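Local coordinates for nucleotidyl transferase AbiEii/AbiGii toxin family protein (Mycobacterium tuberculosis, PDB 6Y56) that is a nucleotidyltransferase toxin of a toxin-antitoxin system and probably blocks growth by inactivating tRNA acceptor stems, at residues L32-L35 against S36-Q40; D265-A268 against D269-R272; C276-R279 against H280-E283. All coordinates share one frame; numbering follows the deposited sequence.

Contact 1 of 3, residues L32-L35 against S36-Q40; sequences LYLL and SQTVQ
The phenol ring of Tyr33 lies against the side chain of Gln37 one turn further along the helix. Gln37 CG rests over one face of the ring, off its centre toward the rim and 4.1 Å from the centroid of Tyr33, a CH-pi contact. Beyond CG the bend at chi2 (-76°) carries the amide of Gln37 alongside the phenol, where its plane is turned only 6° from that of the ring. A flat aromatic suits this place because its face takes the CG methylene, while the amide lies out by the hydroxyl end; Phe153 stacks with the same ring.

Ser36 uses its short side chain on the backbone. OG stands between its own N and carbonyl carbon (chi1 74°) and turns back to donate to Tyr33 O at 2.7 Å. That carbonyl also accepts from Gln37 N, so two donors grip one oxygen. These residues belong to the last turn of helix 19-38, where small hydroxyl residues can add donors to backbone carbonyls. At Leu34 O the amide bond from Gln37 N is weak, and Thr38 OG1 supplements it, donating to Leu34 O at 3.1 Å. The side chains of Leu34 and Thr38 meet at an oblique angle, CD1 of Leu34 lying near OG1 of Thr38.

Leu35 O takes two amides as the chain leaves the helix. Val39 N meets Leu35 O in the carbonyl plane at 2.8 Å and nearly straight, whereas Thr38 N, 3.1 Å from Leu35 O, sits well above that plane. Leu32, Leu35 and Val39 are buried, as suits their branched aliphatic chains: Leu32 and Leu35 pack on Phe71 of strand 68-72, and Leu35 and Val39 on Leu85 of helix 76-86.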
ATOM      1  N   LEU A  32      -8.476   2.619 -11.660  1.00 12.78           N
ATOM      2  CA  LEU A  32      -7.930   3.904 -11.239  1.00 13.03           C
ATOM      3  C   LEU A  32      -8.213   4.985 -12.275  1.00 12.56           C
ATOM      4  O   LEU A  32      -8.511   6.131 -11.916  1.00 13.52           O
ATOM      5  CB  LEU A  32      -6.436   3.756 -10.945  1.00 13.27           C
ATOM      6  CG  LEU A  32      -6.117   2.938  -9.684  1.00 12.50           C
ATOM      7  CD1 LEU A  32      -4.654   2.483  -9.684  1.00 13.29           C
ATOM      8  CD2 LEU A  32      -6.424   3.739  -8.434  1.00 14.06           C
ATOM      9  N   TYR A  33      -8.179   4.628 -13.558  1.00 13.44           N
ATOM     10  CA  TYR A  33      -8.581   5.578 -14.594  1.00 13.88           C
ATOM     11  C   TYR A  33     -10.031   6.005 -14.401  1.00 13.77           C
ATOM     12  O   TYR A  33     -10.354   7.197 -14.433  1.00 14.14           O
ATOM     13  CB  TYR A  33      -8.390   4.946 -15.975  1.00 16.01           C
ATOM     14  CG  TYR A  33      -8.907   5.819 -17.108  1.00 16.30           C
ATOM     15  CD1 TYR A  33      -8.259   6.998 -17.445  1.00 18.63           C
ATOM     16  CD2 TYR A  33     -10.047   5.472 -17.823  1.00 19.52           C
ATOM     17  CE1 TYR A  33      -8.719   7.809 -18.469  1.00 20.38           C
ATOM     18  CE2 TYR A  33     -10.510   6.286 -18.857  1.00 20.53           C
ATOM     19  CZ  TYR A  33      -9.842   7.446 -19.160  1.00 20.45           C
ATOM     20  OH  TYR A  33     -10.292   8.253 -20.181  1.00 28.40           O
ATOM     21  N   LEU A  34     -10.927   5.045 -14.194  1.00 13.55           N
ATOM     22  CA  LEU A  34     -12.327   5.387 -13.957  1.00 14.63           C
ATOM     23  C   LEU A  34     -12.477   6.342 -12.779  1.00 15.51           C
ATOM     24  O   LEU A  34     -13.158   7.368 -12.877  1.00 15.40           O
ATOM     25  CB  LEU A  34     -13.112   4.104 -13.703  1.00 18.26           C
ATOM     26  CG  LEU A  34     -14.531   4.341 -13.188  1.00 23.97           C
ATOM     27  CD1 LEU A  34     -15.418   4.848 -14.314  1.00 26.15           C
ATOM     28  CD2 LEU A  34     -15.080   3.077 -12.540  1.00 23.34           C
ATOM     29  N   LEU A  35     -11.837   6.027 -11.653  1.00 13.33           N
ATOM     30  CA  LEU A  35     -11.935   6.898 -10.487  1.00 13.05           C
ATOM     31  C   LEU A  35     -11.417   8.291 -10.804  1.00 13.39           C
ATOM     32  O   LEU A  35     -12.007   9.294 -10.382  1.00 15.47           O
ATOM     33  CB  LEU A  35     -11.140   6.315  -9.320  1.00 13.47           C
ATOM     34  CG  LEU A  35     -11.672   5.010  -8.722  1.00 14.92           C
ATOM     35  CD1 LEU A  35     -10.870   4.652  -7.484  1.00 17.52           C
ATOM     36  CD2 LEU A  35     -13.153   5.095  -8.371  1.00 18.76           C
ATOM     37  N   SER A  36     -10.322   8.379 -11.565  1.00 13.84           N
ATOM     38  CA  SER A  36      -9.731   9.683 -11.840  1.00 15.55           C
ATOM     39  C   SER A  36     -10.652  10.539 -12.690  1.00 16.83           C
ATOM     40  O   SER A  36     -10.576  11.771 -12.641  1.00 17.63           O
ATOM     41  CB  SER A  36      -8.393   9.524 -12.552  1.00 13.96           C
ATOM     42  OG  SER A  36      -8.562   9.133 -13.909  1.00 15.62           O
ATOM     43  N   GLN A  37     -11.511   9.910 -13.478  1.00 15.01           N
ATOM     44  CA  GLN A  37     -12.430  10.656 -14.322  1.00 17.36           C
ATOM     45  C   GLN A  37     -13.674  11.122 -13.584  1.00 20.23           C
ATOM     46  O   GLN A  37     -14.389  11.982 -14.110  1.00 22.98           O
ATOM     47  CB  GLN A  37     -12.850   9.810 -15.526  1.00 21.81           C
ATOM     48  CG  GLN A  37     -11.746   9.595 -16.558  1.00 26.12           C
ATOM     49  CD  GLN A  37     -11.501  10.823 -17.433  1.00 30.63           C
ATOM     50  OE1 GLN A  37     -10.491  11.515 -17.288  1.00 31.82           O
ATOM     51  NE2 GLN A  37     -12.425  11.092 -18.350  1.00 37.66           N
ATOM     52  N   THR A  38     -13.947  10.596 -12.394  1.00 18.41           N
ATOM     53  CA  THR A  38     -15.242  10.773 -11.749  1.00 21.84           C
ATOM     54  C   THR A  38     -15.160  11.355 -10.345  1.00 23.64           C
ATOM     55  O   THR A  38     -16.033  12.137  -9.961  1.00 26.59           O
ATOM     56  CB  THR A  38     -15.973   9.417 -11.686  1.00 21.57           C
ATOM     57  OG1 THR A  38     -15.896   8.742 -12.953  1.00 27.62           O
ATOM     58  CG2 THR A  38     -17.423   9.606 -11.298  1.00 27.87           C
ATOM     59  N   VAL A  39     -14.147  10.989  -9.564  1.00 17.38           N
ATOM     60  CA  VAL A  39     -14.068  11.335  -8.149  1.00 19.12           C
ATOM     61  C   VAL A  39     -12.924  12.314  -7.930  1.00 18.76           C
ATOM     62  O   VAL A  39     -11.855  12.178  -8.536  1.00 18.72           O
ATOM     63  CB  VAL A  39     -13.855  10.058  -7.307  1.00 21.05           C
ATOM     64  CG1 VAL A  39     -13.647  10.396  -5.840  1.00 26.23           C
ATOM     65  CG2 VAL A  39     -15.024   9.118  -7.468  1.00 23.17           C
ATOM     66  N   GLN A  40     -13.135  13.284  -7.042  1.00 16.44           N
ATOM     67  CA  GLN A  40     -12.079  14.237  -6.709  1.00 16.53           C
ATOM     68  C   GLN A  40     -11.093  13.591  -5.739  1.00 17.21           C
ATOM     69  O   GLN A  40     -11.480  13.175  -4.644  1.00 18.35           O
ATOM     70  CB  GLN A  40     -12.692  15.493  -6.093  1.00 18.88           C
ATOM     71  CG  GLN A  40     -11.667  16.567  -5.730  1.00 21.60           C
ATOM     72  CD  GLN A  40     -10.934  17.109  -6.948  1.00 25.39           C
ATOM     73  OE1 GLN A  40     -11.540  17.730  -7.822  1.00 33.61           O
ATOM     74  NE2 GLN A  40      -9.627  16.873  -7.014  1.00 24.02           N
TER

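Contact 2 of 3, residues D265-A268 against D269-R272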
ATOM      1  N   ASP A 265      17.605   4.884  17.077  1.00 14.81           N
ATOM      2  CA  ASP A 265      18.000   6.189  17.594  1.00 15.79           C
ATOM      3  C   ASP A 265      16.798   7.067  17.920  1.00 14.96           C
ATOM      4  O   ASP A 265      16.752   8.244  17.550  1.00 16.49           O
ATOM      5  CB  ASP A 265      18.970   6.874  16.627  1.00 16.54           C
ATOM      6  CG  ASP A 265      20.235   6.064  16.404  1.00 20.69           C
ATOM      7  OD1 ASP A 265      20.688   5.388  17.357  1.00 23.08           O
ATOM      8  OD2 ASP A 265      20.776   6.096  15.276  1.00 29.60           O
ATOM      9  N   LEU A 266      15.832   6.500  18.639  1.00 15.69           N
ATOM     10  CA  LEU A 266      14.683   7.261  19.100  1.00 15.28           C
ATOM     11  C   LEU A 266      15.136   8.387  20.014  1.00 16.67           C
ATOM     12  O   LEU A 266      15.981   8.186  20.893  1.00 16.79           O
ATOM     13  CB  LEU A 266      13.745   6.343  19.883  1.00 16.07           C
ATOM     14  CG  LEU A 266      13.171   5.142  19.139  1.00 15.58           C
ATOM     15  CD1 LEU A 266      12.369   4.288  20.093  1.00 19.35           C
ATOM     16  CD2 LEU A 266      12.291   5.590  17.981  1.00 17.74           C
ATOM     17  N   ASP A 267      14.571   9.576  19.810  1.00 16.73           N
ATOM     18  CA  ASP A 267      14.880  10.691  20.690  1.00 17.85           C
ATOM     19  C   ASP A 267      14.032  10.609  21.960  1.00 17.53           C
ATOM     20  O   ASP A 267      13.222   9.691  22.139  1.00 15.41           O
ATOM     21  CB  ASP A 267      14.808  12.030  19.944  1.00 18.11           C
ATOM     22  CG  ASP A 267      13.410  12.401  19.495  1.00 20.44           C
ATOM     23  OD1 ASP A 267      12.420  11.929  20.085  1.00 19.65           O
ATOM     24  OD2 ASP A 267      13.303  13.200  18.533  1.00 28.66           O
ATOM     25  N   ALA A 268      14.217  11.581  22.861  1.00 16.86           N
ATOM     26  CA  ALA A 268      13.536  11.506  24.150  1.00 17.86           C
ATOM     27  C   ALA A 268      12.019  11.519  23.983  1.00 16.01           C
ATOM     28  O   ALA A 268      11.305  10.767  24.664  1.00 16.51           O
ATOM     29  CB  ALA A 268      14.002  12.642  25.067  1.00 20.97           C
ATOM     30  N   ASP A 269      11.507  12.355  23.075  1.00 16.83           N
ATOM     31  CA  ASP A 269      10.063  12.418  22.858  1.00 16.48           C
ATOM     32  C   ASP A 269       9.539  11.103  22.287  1.00 16.22           C
ATOM     33  O   ASP A 269       8.546  10.555  22.777  1.00 14.82           O
ATOM     34  CB  ASP A 269       9.723  13.571  21.916  1.00 17.49           C
ATOM     35  CG  ASP A 269       9.853  14.939  22.579  1.00 23.41           C
ATOM     36  OD1 ASP A 269       9.823  15.026  23.827  1.00 21.95           O
ATOM     37  OD2 ASP A 269       9.976  15.933  21.827  1.00 28.44           O
ATOM     38  N   GLU A 270      10.228  10.564  21.279  1.00 13.60           N
ATOM     39  CA  GLU A 270       9.827   9.297  20.676  1.00 13.93           C
ATOM     40  C   GLU A 270       9.815   8.169  21.699  1.00 14.15           C
ATOM     41  O   GLU A 270       8.911   7.322  21.691  1.00 14.28           O
ATOM     42  CB  GLU A 270      10.758   8.997  19.497  1.00 14.11           C
ATOM     43  CG  GLU A 270      10.463   9.923  18.316  1.00 15.39           C
ATOM     44  CD  GLU A 270      11.593  10.073  17.315  1.00 16.88           C
ATOM     45  OE1 GLU A 270      12.690   9.504  17.505  1.00 15.90           O
ATOM     46  OE2 GLU A 270      11.378  10.786  16.310  1.00 16.17           O
ATOM     47  N   GLN A 271      10.807   8.146  22.595  1.00 14.37           N
ATOM     48  CA  GLN A 271      10.852   7.106  23.619  1.00 14.58           C
ATOM     49  C   GLN A 271       9.681   7.214  24.583  1.00 15.33           C
ATOM     50  O   GLN A 271       9.158   6.193  25.046  1.00 17.42           O
ATOM     51  CB  GLN A 271      12.177   7.183  24.370  1.00 15.50           C
ATOM     52  CG  GLN A 271      13.355   6.785  23.510  1.00 15.93           C
ATOM     53  CD  GLN A 271      14.653   6.730  24.284  1.00 15.70           C
ATOM     54  OE1 GLN A 271      14.684   6.335  25.458  1.00 17.32           O
ATOM     55  NE2 GLN A 271      15.744   7.115  23.628  1.00 18.41           N
ATOM     56  N   ARG A 272       9.264   8.438  24.905  1.00 15.36           N
ATOM     57  CA  ARG A 272       8.078   8.629  25.730  1.00 17.01           C
ATOM     58  C   ARG A 272       6.826   8.160  24.996  1.00 15.69           C
ATOM     59  O   ARG A 272       5.990   7.435  25.559  1.00 16.26           O
ATOM     60  CB  ARG A 272       7.970  10.106  26.107  1.00 16.06           C
ATOM     61  CG  ARG A 272       6.764  10.453  26.960  1.00 22.06           C
ATOM     62  CD  ARG A 272       6.864  11.869  27.554  1.00 21.18           C
ATOM     63  NE  ARG A 272       6.702  12.902  26.543  1.00 21.30           N
ATOM     64  CZ  ARG A 272       7.711  13.555  25.979  1.00 22.08           C
ATOM     65  NH1 ARG A 272       8.960  13.288  26.336  1.00 24.00           N
ATOM     66  NH2 ARG A 272       7.472  14.476  25.056  1.00 24.06           N
TER
HETATM   67  O   HOH W   1      15.221  10.726  16.847  1.00 26.69           O
HETATM   68  O   HOH W   2      12.561  15.789  19.514  1.00 38.37           O
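Asp267 and Glu270 each accept the other's backbone N-H with a side-chain oxygen across the first turn of helix 268-273, forming a capping box. Asp267 is the N-cap: its OD1 accepts from Glu270 N at 2.8 Å, met almost head-on with an N-H...O angle of 173°. In return Glu270 OE1 takes Asp267 N at 3.0 Å from above the carboxylate plane. Aspartate suits the cap because its short chain, with CG between the backbone N and carbonyl carbon (chi1 67°), brings the oxygen to an amide at the helix start; glutamate has the length to reach back.

A further side-chain bond ties the approach to the helix. Gln271 extends beyond CG to place NE2 2.9 Å from Leu266 O, which lies in the plane of the amide group of Gln271.

The charges are crowded. The carboxylates of Asp267 and Glu270 stack with their planes 21° apart, OD1 of Asp267 being 3.6 Å from OE1 of Glu270. Arg201 probably offsets this repulsion, since it forms salt bridges with Asp267 OD2 and Glu270 OE2. Within the helix, Arg272 NH2 bridges to Asp269 OD1 at 2.7 Å, the oxygen lying at the guanidinium edge. Water 1 lies within bonding distance of both Asp265 O and Glu270 OE1.

Apolar contact falls to Leu266, whose CB lies 3.7 Å from CG of Gln271, while CD2 approaches Glu270 CB. Leu266 also packs on Arg200 and Val204, so the start of helix 268-273 is fastened to helix 196-212.

Contact 3 of 3, residues C276-R279 against H280-E283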
ATOM      1  N   CYS A 276       2.766   4.208  24.050  1.00 15.52           N
ATOM      2  CA  CYS A 276       1.398   4.074  23.540  1.00 15.50           C
ATOM      3  C   CYS A 276       0.373   4.320  24.648  1.00 17.74           C
ATOM      4  O   CYS A 276      -0.526   3.511  24.906  1.00 18.61           O
ATOM      5  CB  CYS A 276       1.173   2.740  22.821  1.00 15.80           C
ATOM      6  SG  CYS A 276       2.286   2.482  21.427  1.00 16.86           S
ATOM      7  N   ASP A 277       0.520   5.469  25.299  1.00 17.21           N
ATOM      8  CA  ASP A 277      -0.292   5.871  26.438  1.00 21.54           C
ATOM      9  C   ASP A 277      -1.208   7.009  26.005  1.00 20.45           C
ATOM     10  O   ASP A 277      -0.746   7.997  25.424  1.00 18.87           O
ATOM     11  CB  ASP A 277       0.617   6.338  27.578  1.00 23.35           C
ATOM     12  CG  ASP A 277      -0.110   6.464  28.906  1.00 28.95           C
ATOM     13  OD1 ASP A 277      -1.288   6.881  28.927  1.00 25.76           O
ATOM     14  OD2 ASP A 277       0.517   6.146  29.940  1.00 37.64           O
ATOM     15  N   GLU A 278      -2.504   6.864  26.298  1.00 21.55           N
ATOM     16  CA  GLU A 278      -3.490   7.885  25.961  1.00 22.70           C
ATOM     17  C   GLU A 278      -3.113   9.258  26.506  1.00 19.77           C
ATOM     18  O   GLU A 278      -3.462  10.279  25.905  1.00 20.42           O
ATOM     19  CB  GLU A 278      -4.858   7.446  26.494  1.00 26.08           C
ATOM     20  CG  GLU A 278      -5.880   8.556  26.640  1.00 29.13           C
ATOM     21  CD  GLU A 278      -6.435   8.991  25.305  1.00 27.92           C
ATOM     22  OE1 GLU A 278      -6.541   8.129  24.405  1.00 29.91           O
ATOM     23  OE2 GLU A 278      -6.746  10.194  25.146  1.00 29.54           O
ATOM     24  N   ARG A 279      -2.383   9.310  27.621  1.00 19.57           N
ATOM     25  CA  ARG A 279      -2.068  10.597  28.229  1.00 20.59           C
ATOM     26  C   ARG A 279      -1.208  11.476  27.334  1.00 22.11           C
ATOM     27  O   ARG A 279      -1.137  12.687  27.565  1.00 22.72           O
ATOM     28  CB  ARG A 279      -1.378  10.416  29.581  1.00 22.72           C
ATOM     29  CG  ARG A 279      -0.003   9.777  29.509  1.00 29.27           C
ATOM     30  CD  ARG A 279       0.496   9.419  30.902  1.00 35.39           C
ATOM     31  NE  ARG A 279       1.863   9.877  31.125  1.00 38.68           N
ATOM     32  CZ  ARG A 279       2.933   9.092  31.045  1.00 40.79           C
ATOM     33  NH1 ARG A 279       2.789   7.807  30.755  1.00 42.61           N
ATOM     34  NH2 ARG A 279       4.147   9.590  31.256  1.00 37.97           N
ATOM     35  N   HIS A 280      -0.556  10.903  26.324  1.00 18.69           N
ATOM     36  CA  HIS A 280       0.286  11.669  25.419  1.00 17.17           C
ATOM     37  C   HIS A 280      -0.439  12.134  24.167  1.00 15.24           C
ATOM     38  O   HIS A 280       0.218  12.643  23.251  1.00 15.97           O
ATOM     39  CB  HIS A 280       1.550  10.879  25.053  1.00 16.86           C
ATOM     40  CG  HIS A 280       2.403  10.524  26.229  1.00 19.59           C
ATOM     41  ND1 HIS A 280       2.825   9.237  26.477  1.00 20.27           N
ATOM     42  CD2 HIS A 280       2.904  11.286  27.230  1.00 20.66           C
ATOM     43  CE1 HIS A 280       3.556   9.219  27.579  1.00 21.58           C
ATOM     44  NE2 HIS A 280       3.620  10.450  28.054  1.00 23.61           N
ATOM     45  N   ARG A 281      -1.773  12.017  24.117  1.00 15.34           N
ATOM     46  CA  ARG A 281      -2.508  12.323  22.892  1.00 14.89           C
ATOM     47  C   ARG A 281      -2.214  13.729  22.384  1.00 15.62           C
ATOM     48  O   ARG A 281      -1.990  13.927  21.187  1.00 16.15           O
ATOM     49  CB  ARG A 281      -4.009  12.154  23.096  1.00 16.12           C
ATOM     50  CG  ARG A 281      -4.794  12.474  21.829  1.00 18.78           C
ATOM     51  CD  ARG A 281      -6.277  12.157  21.960  1.00 21.09           C
ATOM     52  NE  ARG A 281      -6.520  10.774  22.353  1.00 21.79           N
ATOM     53  CZ  ARG A 281      -6.627   9.761  21.503  1.00 23.40           C
ATOM     54  NH1 ARG A 281      -6.508   9.965  20.201  1.00 21.29           N
ATOM     55  NH2 ARG A 281      -6.852   8.534  21.962  1.00 23.24           N
ATOM     56  N   ARG A 282      -2.234  14.721  23.277  1.00 16.55           N
ATOM     57  CA  ARG A 282      -1.998  16.099  22.851  1.00 17.13           C
ATOM     58  C   ARG A 282      -0.588  16.284  22.300  1.00 14.91           C
ATOM     59  O   ARG A 282      -0.390  16.993  21.307  1.00 16.47           O
ATOM     60  CB  ARG A 282      -2.257  17.057  24.015  1.00 21.26           C
ATOM     61  CG  ARG A 282      -2.100  18.527  23.656  1.00 26.24           C
ATOM     62  CD  ARG A 282      -3.111  18.951  22.610  1.00 31.70           C
ATOM     63  NE  ARG A 282      -2.519  19.044  21.280  1.00 34.72           N
ATOM     64  CZ  ARG A 282      -3.217  19.220  20.164  1.00 32.61           C
ATOM     65  NH1 ARG A 282      -4.540  19.318  20.218  1.00 37.48           N
ATOM     66  NH2 ARG A 282      -2.598  19.298  18.991  1.00 35.43           N
ATOM     67  N   GLU A 283       0.404  15.657  22.932  1.00 15.90           N
ATOM     68  CA  GLU A 283       1.770  15.733  22.416  1.00 15.25           C
ATOM     69  C   GLU A 283       1.870  15.098  21.034  1.00 12.98           C
ATOM     70  O   GLU A 283       2.560  15.618  20.148  1.00 14.52           O
ATOM     71  CB  GLU A 283       2.732  15.034  23.372  1.00 16.57           C
ATOM     72  CG  GLU A 283       2.751  15.640  24.768  1.00 18.51           C
ATOM     73  CD  GLU A 283       3.706  14.938  25.710  1.00 23.42           C
ATOM     74  OE1 GLU A 283       4.485  14.073  25.267  1.00 20.50           O
ATOM     75  OE2 GLU A 283       3.680  15.268  26.916  1.00 27.44           O
TER
HETATM   76  O   HOH W   3       2.380   7.356  24.576  1.00 18.67           O
HETATM   77  O   HOH W   4      -0.322  14.885  25.825  1.00 22.66           O
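The imidazole of His280 carries Arg279 CG over the centre of one face, 3.9 Å from the ring centroid, a CH-pi contact. At the ring edge, in plane, water 3 lies 2.7 Å from His280 ND1. The guanidinium of Arg279 is turned 51° from the ring, and NE2 of His280 sits over the middle of one of its faces; at the guanidinium edge, NH1 makes an in-plane salt bridge to Asp277 OD2. His280 is the N-cap residue of helix 281-292, and the residues before it make an Asx turn, in which Asp277 OD1 accepts from Arg279 N.

Aspartate suits this bend because one carboxylate serves both purposes, OD1 holding the backbone of Arg279 and OD2 its charged end. Arg279 reaches the ring because CG stands between its backbone N and carbonyl carbon (chi1 66°), so the two side chains run side by side in the same direction. NE2 of His280 is buried here with no hydrogen-bonding partner in the model, whereas water 3 also takes the N-H of Asp277. Arg272 of the preceding helix packs against the imidazole as well.

Glu278 and Arg281 form a salt bridge. The chain of Glu278 bends at chi2, turning its carboxylate toward Arg281, whose NH2 also bridges to Asp213; the approach of that NH2 to Glu278 OE1 is suspiciously short and its exact length doubtful. Two backbone bonds, each back to the third residue before, tighten the turn: His280 N to Asp277 O and Arg281 N to Glu278 O. Arg281 NE lies 2.9 Å from Glu278 OE2, a bond that is straight at 179° and arrives on the syn side, somewhat out of the carboxylate plane.

Overall arrangement
Contact 1 is partly buried and closes helix 19-38 beside the mixed sheet, whereas contacts 2 and 3 are surface contacts at helix starts on helices 268-273 and 281-292. Centres of contacts 1 and 2 lie about 41 Å apart, on opposite sides of the chain's centre. Contacts 2 and 3, about 14 Å apart between centres, touch: Arg272 NE pairs with Glu283 OE1 at 2.8 Å, and both rest on helix 196-212. Chemistry follows place. At the end of helix 19-38 hydroxyls bond to carbonyls and Leu32 and Leu35 are buried; at the two exposed starts, carboxylates take up amide N-H groups and arginines probably offset their charge.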